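Local structure of extracellular invertase (Aspergillus kawachii, 5XH8) at residues L22-L33 against Q363-L372. The protein probably hydrolyses sucrose as a family 32 beta-fructofuranosidase and transfers fructosyl groups strongly, a reaction that builds fructooligosaccharides such as 1-kestose. Numbering follows the deposited sequence.
Sequences LFETWRPRAHVL and QQNWTGTLLL
Trp366 drives its indole into the bend of residues 22-33 and meets a different partner on each side, a worked example of one large aromatic residue gathering contacts from an irregular loop. Its NE1 donates to Phe23 O at 2.9 Å, in the carbonyl plane and on a lone pair. The five-membered ring turns its edge to the face of Phe23 in a T-shaped pair, planes 83° apart. The guanidinium of Arg27 stands edge-on over one indole face, planes 78° apart, a cation-pi contact with CZ 4.8 Å from the centroid of the five-membered ring. The extended Arg27 chain brings NH1 above CG of the indole, while Phe23 CZ rests over the centre of the guanidinium; Tyr605 OXT and Pro34 O hold its other nitrogens. On the opposite indole face lies the amide carbon of Gln364, whose chain starts anti to the backbone N (chi1 -172°) and runs out extended under the indole, so that NE2 reaches Trp366 O at 2.8 Å. Its OE1 meets the Trp26 ring at the edge, 3.4 Å from CE3, with amide and ring planes nearly perpendicular. A water accepts from Trp26 N at 2.7 Å and lies within bonding distance of Gln364 OE1.

Farther along, Leu370 N bonds to Val32 O at 2.9 Å, almost straight. Leu372 CD2 sits over a face of the His31 imidazole, a CH-pi contact 3.9 Å from the ring centroid, and Leu370 O lies at that ring's edge. Asp547 and Glu552 take the two imidazole nitrogens.

The contact thus joins the loop preceding strand 37-47 to helix 361-364 and the start of strand 366-385, which pairs with strand 37-47 in parallel and with strand 341-348 antiparallel. Strands 550-555 and 559-564 of the C-terminal region pack against it through Val550 and Trp564.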
ATOM      1  N   LEU A  22      -3.818 -43.956   0.478  1.00 26.35           N
ATOM      2  CA  LEU A  22      -4.988 -43.796  -0.377  1.00 24.29           C
ATOM      3  C   LEU A  22      -4.792 -42.788  -1.538  1.00 25.04           C
ATOM      4  O   LEU A  22      -5.762 -42.256  -2.068  1.00 25.12           O
ATOM      5  CB  LEU A  22      -6.192 -43.407   0.462  1.00 26.36           C
ATOM      6  CG  LEU A  22      -6.604 -44.333   1.627  1.00 27.32           C
ATOM      7  CD1 LEU A  22      -7.792 -43.737   2.343  1.00 26.44           C
ATOM      8  CD2 LEU A  22      -6.943 -45.739   1.134  1.00 27.02           C
ATOM      9  N   PHE A  23      -3.559 -42.587  -1.983  1.00 26.30           N
ATOM     10  CA  PHE A  23      -3.282 -41.617  -3.050  1.00 26.31           C
ATOM     11  C   PHE A  23      -4.067 -41.918  -4.333  1.00 27.63           C
ATOM     12  O   PHE A  23      -4.728 -41.030  -4.880  1.00 24.63           O
ATOM     13  CB  PHE A  23      -1.779 -41.544  -3.334  1.00 26.54           C
ATOM     14  CG  PHE A  23      -1.408 -40.503  -4.344  1.00 25.82           C
ATOM     15  CD1 PHE A  23      -1.298 -39.164  -3.977  1.00 26.06           C
ATOM     16  CD2 PHE A  23      -1.163 -40.855  -5.666  1.00 26.97           C
ATOM     17  CE1 PHE A  23      -0.956 -38.184  -4.928  1.00 26.76           C
ATOM     18  CE2 PHE A  23      -0.836 -39.881  -6.620  1.00 28.57           C
ATOM     19  CZ  PHE A  23      -0.728 -38.544  -6.236  1.00 27.26           C
ATOM     20  N   GLU A  24      -4.050 -43.173  -4.782  1.00 28.08           N
ATOM     21  CA  GLU A  24      -4.737 -43.548  -6.023  1.00 27.76           C
ATOM     22  C   GLU A  24      -6.216 -43.865  -5.891  1.00 27.78           C
ATOM     23  O   GLU A  24      -6.916 -43.924  -6.904  1.00 29.26           O
ATOM     24  CB  GLU A  24      -4.009 -44.718  -6.721  1.00 29.30           C
ATOM     25  CG  GLU A  24      -2.574 -44.422  -7.167  1.00 32.17           C
ATOM     26  CD  GLU A  24      -2.433 -43.332  -8.268  1.00 37.06           C
ATOM     27  OE1 GLU A  24      -3.450 -42.842  -8.810  1.00 38.54           O
ATOM     28  OE2 GLU A  24      -1.279 -42.936  -8.593  1.00 38.07           O
ATOM     29  N   THR A  25      -6.711 -44.017  -4.662  1.00 26.74           N
ATOM     30  CA  THR A  25      -8.018 -44.613  -4.406  1.00 25.21           C
ATOM     31  C   THR A  25      -9.127 -43.979  -5.199  1.00 26.83           C
ATOM     32  O   THR A  25      -9.892 -44.684  -5.898  1.00 26.28           O
ATOM     33  CB  THR A  25      -8.360 -44.534  -2.904  1.00 26.10           C
ATOM     34  OG1 THR A  25      -7.314 -45.159  -2.160  1.00 23.29           O
ATOM     35  CG2 THR A  25      -9.694 -45.231  -2.582  1.00 27.84           C
ATOM     36  N   TRP A  26      -9.205 -42.648  -5.091  1.00 24.52           N
ATOM     37  CA  TRP A  26     -10.295 -41.860  -5.664  1.00 24.98           C
ATOM     38  C   TRP A  26      -9.823 -40.849  -6.731  1.00 23.95           C
ATOM     39  O   TRP A  26     -10.601 -40.006  -7.202  1.00 26.19           O
ATOM     40  CB  TRP A  26     -11.013 -41.151  -4.523  1.00 24.83           C
ATOM     41  CG  TRP A  26     -11.831 -42.087  -3.642  1.00 26.69           C
ATOM     42  CD1 TRP A  26     -12.657 -43.112  -4.056  1.00 27.00           C
ATOM     43  CD2 TRP A  26     -11.936 -42.049  -2.206  1.00 27.42           C
ATOM     44  NE1 TRP A  26     -13.256 -43.709  -2.967  1.00 27.16           N
ATOM     45  CE2 TRP A  26     -12.826 -43.087  -1.822  1.00 26.83           C
ATOM     46  CE3 TRP A  26     -11.365 -41.238  -1.205  1.00 26.56           C
ATOM     47  CZ2 TRP A  26     -13.158 -43.329  -0.495  1.00 26.90           C
ATOM     48  CZ3 TRP A  26     -11.699 -41.482   0.127  1.00 28.24           C
ATOM     49  CH2 TRP A  26     -12.601 -42.517   0.467  1.00 27.77           C
ATOM     50  N   ARG A  27      -8.568 -40.985  -7.124  1.00 24.24           N
ATOM     51  CA  ARG A  27      -7.882 -40.026  -7.972  1.00 24.78           C
ATOM     52  C   ARG A  27      -8.342 -40.098  -9.431  1.00 24.91           C
ATOM     53  O   ARG A  27      -8.312 -41.158 -10.053  1.00 23.63           O
ATOM     54  CB  ARG A  27      -6.376 -40.253  -7.887  1.00 24.60           C
ATOM     55  CG  ARG A  27      -5.524 -39.134  -8.473  1.00 25.00           C
ATOM     56  CD  ARG A  27      -4.053 -39.316  -8.136  1.00 23.57           C
ATOM     57  NE  ARG A  27      -3.248 -38.302  -8.807  1.00 23.63           N
ATOM     58  CZ  ARG A  27      -3.072 -37.038  -8.408  1.00 22.85           C
ATOM     59  NH1 ARG A  27      -3.605 -36.572  -7.281  1.00 23.02           N
ATOM     60  NH2 ARG A  27      -2.337 -36.222  -9.154  1.00 23.50           N
ATOM     61  N   PRO A  28      -8.737 -38.954  -9.990  1.00 24.58           N
ATOM     62  CA  PRO A  28      -9.103 -38.965 -11.395  1.00 25.20           C
ATOM     63  C   PRO A  28      -7.873 -39.084 -12.309  1.00 24.04           C
ATOM     64  O   PRO A  28      -6.741 -38.790 -11.884  1.00 25.31           O
ATOM     65  CB  PRO A  28      -9.834 -37.634 -11.557  1.00 25.04           C
ATOM     66  CG  PRO A  28      -9.189 -36.735 -10.570  1.00 25.16           C
ATOM     67  CD  PRO A  28      -8.856 -37.609  -9.401  1.00 26.62           C
ATOM     68  N   ARG A  29      -8.099 -39.508 -13.549  1.00 24.02           N
ATOM     69  CA  ARG A  29      -7.037 -39.539 -14.580  1.00 24.39           C
ATOM     70  C   ARG A  29      -7.168 -38.517 -15.712  1.00 22.98           C
ATOM     71  O   ARG A  29      -6.178 -38.254 -16.410  1.00 24.23           O
ATOM     72  CB  ARG A  29      -6.930 -40.951 -15.171  1.00 25.12           C
ATOM     73  CG  ARG A  29      -8.101 -41.390 -16.031  1.00 26.33           C
ATOM     74  CD  ARG A  29      -7.757 -42.671 -16.803  1.00 29.07           C
ATOM     75  NE  ARG A  29      -7.491 -43.809 -15.913  1.00 31.24           N
ATOM     76  CZ  ARG A  29      -8.024 -45.038 -15.994  1.00 35.34           C
ATOM     77  NH1 ARG A  29      -8.871 -45.415 -16.967  1.00 35.14           N
ATOM     78  NH2 ARG A  29      -7.667 -45.938 -15.080  1.00 35.33           N
ATOM     79  N   ALA A  30      -8.372 -37.988 -15.919  1.00 22.85           N
ATOM     80  CA  ALA A  30      -8.676 -37.087 -17.041  1.00 24.07           C
ATOM     81  C   ALA A  30      -8.982 -35.632 -16.603  1.00 25.10           C
ATOM     82  O   ALA A  30      -9.566 -34.866 -17.379  1.00 25.06           O
ATOM     83  CB  ALA A  30      -9.862 -37.627 -17.824  1.00 24.43           C
ATOM     84  N   HIS A  31      -8.586 -35.260 -15.380  1.00 25.03           N
ATOM     85  CA  HIS A  31      -8.873 -33.929 -14.818  1.00 24.21           C
ATOM     86  C   HIS A  31      -7.588 -33.172 -14.455  1.00 23.73           C
ATOM     87  O   HIS A  31      -6.540 -33.771 -14.194  1.00 22.86           O
ATOM     88  CB  HIS A  31      -9.747 -34.065 -13.566  1.00 24.49           C
ATOM     89  CG  HIS A  31     -11.198 -34.248 -13.862  1.00 24.91           C
ATOM     90  ND1 HIS A  31     -11.718 -35.442 -14.308  1.00 25.82           N
ATOM     91  CD2 HIS A  31     -12.240 -33.397 -13.768  1.00 24.39           C
ATOM     92  CE1 HIS A  31     -13.017 -35.311 -14.486  1.00 24.85           C
ATOM     93  NE2 HIS A  31     -13.359 -34.082 -14.156  1.00 26.38           N
ATOM     94  N   VAL A  32      -7.695 -31.847 -14.409  1.00 22.23           N
ATOM     95  CA  VAL A  32      -6.581 -30.988 -13.973  1.00 22.83           C
ATOM     96  C   VAL A  32      -6.516 -30.921 -12.444  1.00 21.47           C
ATOM     97  O   VAL A  32      -7.434 -30.433 -11.790  1.00 21.51           O
ATOM     98  CB  VAL A  32      -6.680 -29.545 -14.574  1.00 22.35           C
ATOM     99  CG1 VAL A  32      -5.643 -28.600 -13.949  1.00 22.59           C
ATOM    100  CG2 VAL A  32      -6.506 -29.610 -16.060  1.00 22.62           C
ATOM    101  N   LEU A  33      -5.408 -31.415 -11.901  1.00 20.69           N
ATOM    102  CA  LEU A  33      -5.106 -31.293 -10.502  1.00 21.14           C
ATOM    103  C   LEU A  33      -3.581 -31.427 -10.351  1.00 20.74           C
ATOM    104  O   LEU A  33      -2.935 -31.987 -11.223  1.00 21.15           O
ATOM    105  CB  LEU A  33      -5.890 -32.348  -9.682  1.00 20.90           C
ATOM    106  CG  LEU A  33      -5.434 -33.802  -9.615  1.00 21.04           C
ATOM    107  CD1 LEU A  33      -6.340 -34.569  -8.652  1.00 21.62           C
ATOM    108  CD2 LEU A  33      -5.405 -34.483 -10.988  1.00 22.40           C
ATOM    109  N   GLN A 363      -3.958 -39.483   4.326  1.00 26.34           N
ATOM    110  CA  GLN A 363      -3.977 -40.770   3.623  1.00 25.73           C
ATOM    111  C   GLN A 363      -4.093 -40.544   2.120  1.00 24.82           C
ATOM    112  O   GLN A 363      -3.390 -41.166   1.323  1.00 25.17           O
ATOM    113  CB  GLN A 363      -5.152 -41.624   4.127  1.00 26.34           C
ATOM    114  CG  GLN A 363      -4.968 -42.139   5.555  1.00 26.77           C
ATOM    115  CD  GLN A 363      -5.160 -41.076   6.626  1.00 27.82           C
ATOM    116  OE1 GLN A 363      -5.916 -40.106   6.465  1.00 26.95           O
ATOM    117  NE2 GLN A 363      -4.490 -41.267   7.739  1.00 29.73           N
ATOM    118  N   GLN A 364      -4.985 -39.645   1.729  1.00 24.35           N
ATOM    119  CA  GLN A 364      -5.160 -39.349   0.315  1.00 25.40           C
ATOM    120  C   GLN A 364      -3.941 -38.595  -0.229  1.00 23.98           C
ATOM    121  O   GLN A 364      -3.474 -38.883  -1.316  1.00 23.63           O
ATOM    122  CB  GLN A 364      -6.458 -38.575   0.086  1.00 26.57           C
ATOM    123  CG  GLN A 364      -6.802 -38.409  -1.377  1.00 28.73           C
ATOM    124  CD  GLN A 364      -8.253 -38.055  -1.586  1.00 29.21           C
ATOM    125  OE1 GLN A 364      -9.052 -38.892  -2.002  1.00 27.23           O
ATOM    126  NE2 GLN A 364      -8.605 -36.797  -1.290  1.00 28.75           N
ATOM    127  N   ASN A 365      -3.415 -37.656   0.546  1.00 23.46           N
ATOM    128  CA  ASN A 365      -2.293 -36.836   0.128  1.00 25.19           C
ATOM    129  C   ASN A 365      -2.581 -35.977  -1.121  1.00 24.35           C
ATOM    130  O   ASN A 365      -1.649 -35.570  -1.813  1.00 24.91           O
ATOM    131  CB  ASN A 365      -1.019 -37.669  -0.077  1.00 27.30           C
ATOM    132  CG  ASN A 365       0.242 -36.805  -0.125  1.00 30.01           C
ATOM    133  OD1 ASN A 365       0.319 -35.782   0.522  1.00 32.20           O
ATOM    134  ND2 ASN A 365       1.206 -37.202  -0.923  1.00 31.39           N
ATOM    135  N   TRP A 366      -3.861 -35.715  -1.391  1.00 23.59           N
ATOM    136  CA  TRP A 366      -4.280 -34.674  -2.321  1.00 22.92           C
ATOM    137  C   TRP A 366      -5.701 -34.278  -1.946  1.00 23.52           C
ATOM    138  O   TRP A 366      -6.402 -35.015  -1.244  1.00 21.62           O
ATOM    139  CB  TRP A 366      -4.222 -35.108  -3.794  1.00 23.44           C
ATOM    140  CG  TRP A 366      -5.104 -36.305  -4.138  1.00 23.58           C
ATOM    141  CD1 TRP A 366      -4.758 -37.628  -4.044  1.00 23.45           C
ATOM    142  CD2 TRP A 366      -6.468 -36.283  -4.614  1.00 23.29           C
ATOM    143  NE1 TRP A 366      -5.811 -38.428  -4.433  1.00 22.37           N
ATOM    144  CE2 TRP A 366      -6.876 -37.637  -4.773  1.00 23.06           C
ATOM    145  CE3 TRP A 366      -7.372 -35.266  -4.928  1.00 23.21           C
ATOM    146  CZ2 TRP A 366      -8.147 -37.993  -5.217  1.00 22.97           C
ATOM    147  CZ3 TRP A 366      -8.635 -35.621  -5.409  1.00 23.18           C
ATOM    148  CH2 TRP A 366      -9.014 -36.981  -5.528  1.00 23.53           C
ATOM    149  N   THR A 367      -6.096 -33.096  -2.404  1.00 22.78           N
ATOM    150  CA  THR A 367      -7.372 -32.495  -2.047  1.00 22.97           C
ATOM    151  C   THR A 367      -7.814 -31.588  -3.179  1.00 22.63           C
ATOM    152  O   THR A 367      -7.098 -30.650  -3.534  1.00 22.00           O
ATOM    153  CB  THR A 367      -7.261 -31.634  -0.771  1.00 22.93           C
ATOM    154  OG1 THR A 367      -6.697 -32.396   0.294  1.00 23.06           O
ATOM    155  CG2 THR A 367      -8.625 -31.108  -0.355  1.00 23.56           C
ATOM    156  N   GLY A 368      -9.000 -31.869  -3.727  1.00 22.17           N
ATOM    157  CA  GLY A 368      -9.584 -31.078  -4.775  1.00 22.70           C
ATOM    158  C   GLY A 368      -9.185 -31.429  -6.206  1.00 23.06           C
ATOM    159  O   GLY A 368      -8.186 -32.125  -6.472  1.00 21.61           O
ATOM    160  N   THR A 369      -9.971 -30.892  -7.131  1.00 21.57           N
ATOM    161  CA  THR A 369      -9.668 -30.965  -8.545  1.00 21.89           C
ATOM    162  C   THR A 369     -10.313 -29.778  -9.231  1.00 21.68           C
ATOM    163  O   THR A 369     -11.195 -29.141  -8.646  1.00 20.98           O
ATOM    164  CB  THR A 369     -10.198 -32.276  -9.158  1.00 21.74           C
ATOM    165  OG1 THR A 369      -9.743 -32.410 -10.504  1.00 21.54           O
ATOM    166  CG2 THR A 369     -11.716 -32.321  -9.137  1.00 22.54           C
ATOM    167  N   LEU A 370      -9.855 -29.473 -10.451  1.00 21.27           N
ATOM    168  CA  LEU A 370     -10.643 -28.659 -11.350  1.00 22.03           C
ATOM    169  C   LEU A 370     -11.559 -29.599 -12.108  1.00 22.80           C
ATOM    170  O   LEU A 370     -11.227 -30.784 -12.317  1.00 20.91           O
ATOM    171  CB  LEU A 370      -9.762 -27.903 -12.355  1.00 22.46           C
ATOM    172  CG  LEU A 370      -8.703 -26.962 -11.794  1.00 22.89           C
ATOM    173  CD1 LEU A 370      -8.139 -26.063 -12.894  1.00 24.74           C
ATOM    174  CD2 LEU A 370      -9.259 -26.131 -10.655  1.00 23.05           C
ATOM    175  N   LEU A 371     -12.701 -29.074 -12.528  1.00 21.69           N
ATOM    176  CA  LEU A 371     -13.583 -29.816 -13.435  1.00 23.33           C
ATOM    177  C   LEU A 371     -13.063 -29.753 -14.882  1.00 23.86           C
ATOM    178  O   LEU A 371     -12.070 -29.062 -15.189  1.00 22.62           O
ATOM    179  CB  LEU A 371     -15.004 -29.288 -13.311  1.00 23.82           C
ATOM    180  CG  LEU A 371     -15.568 -29.372 -11.885  1.00 24.24           C
ATOM    181  CD1 LEU A 371     -17.014 -28.887 -11.878  1.00 26.60           C
ATOM    182  CD2 LEU A 371     -15.480 -30.788 -11.339  1.00 25.44           C
ATOM    183  N   LEU A 372     -13.692 -30.525 -15.766  1.00 24.37           N
ATOM    184  CA  LEU A 372     -13.294 -30.559 -17.161  1.00 23.93           C
ATOM    185  C   LEU A 372     -13.393 -29.129 -17.759  1.00 22.67           C
ATOM    186  O   LEU A 372     -14.304 -28.379 -17.415  1.00 21.05           O
ATOM    187  CB  LEU A 372     -14.225 -31.477 -17.973  1.00 24.62           C
ATOM    188  CG  LEU A 372     -14.339 -32.951 -17.569  1.00 24.63           C
ATOM    189  CD1 LEU A 372     -15.524 -33.560 -18.305  1.00 25.22           C
ATOM    190  CD2 LEU A 372     -13.026 -33.668 -17.837  1.00 25.52           C
TER
HETATM  191  O   HOH W   1      -7.729 -40.928  -3.660  1.00 29.57           O
HETATM  192  O   HOH W   2      -9.867 -30.606 -15.682  1.00 24.26           O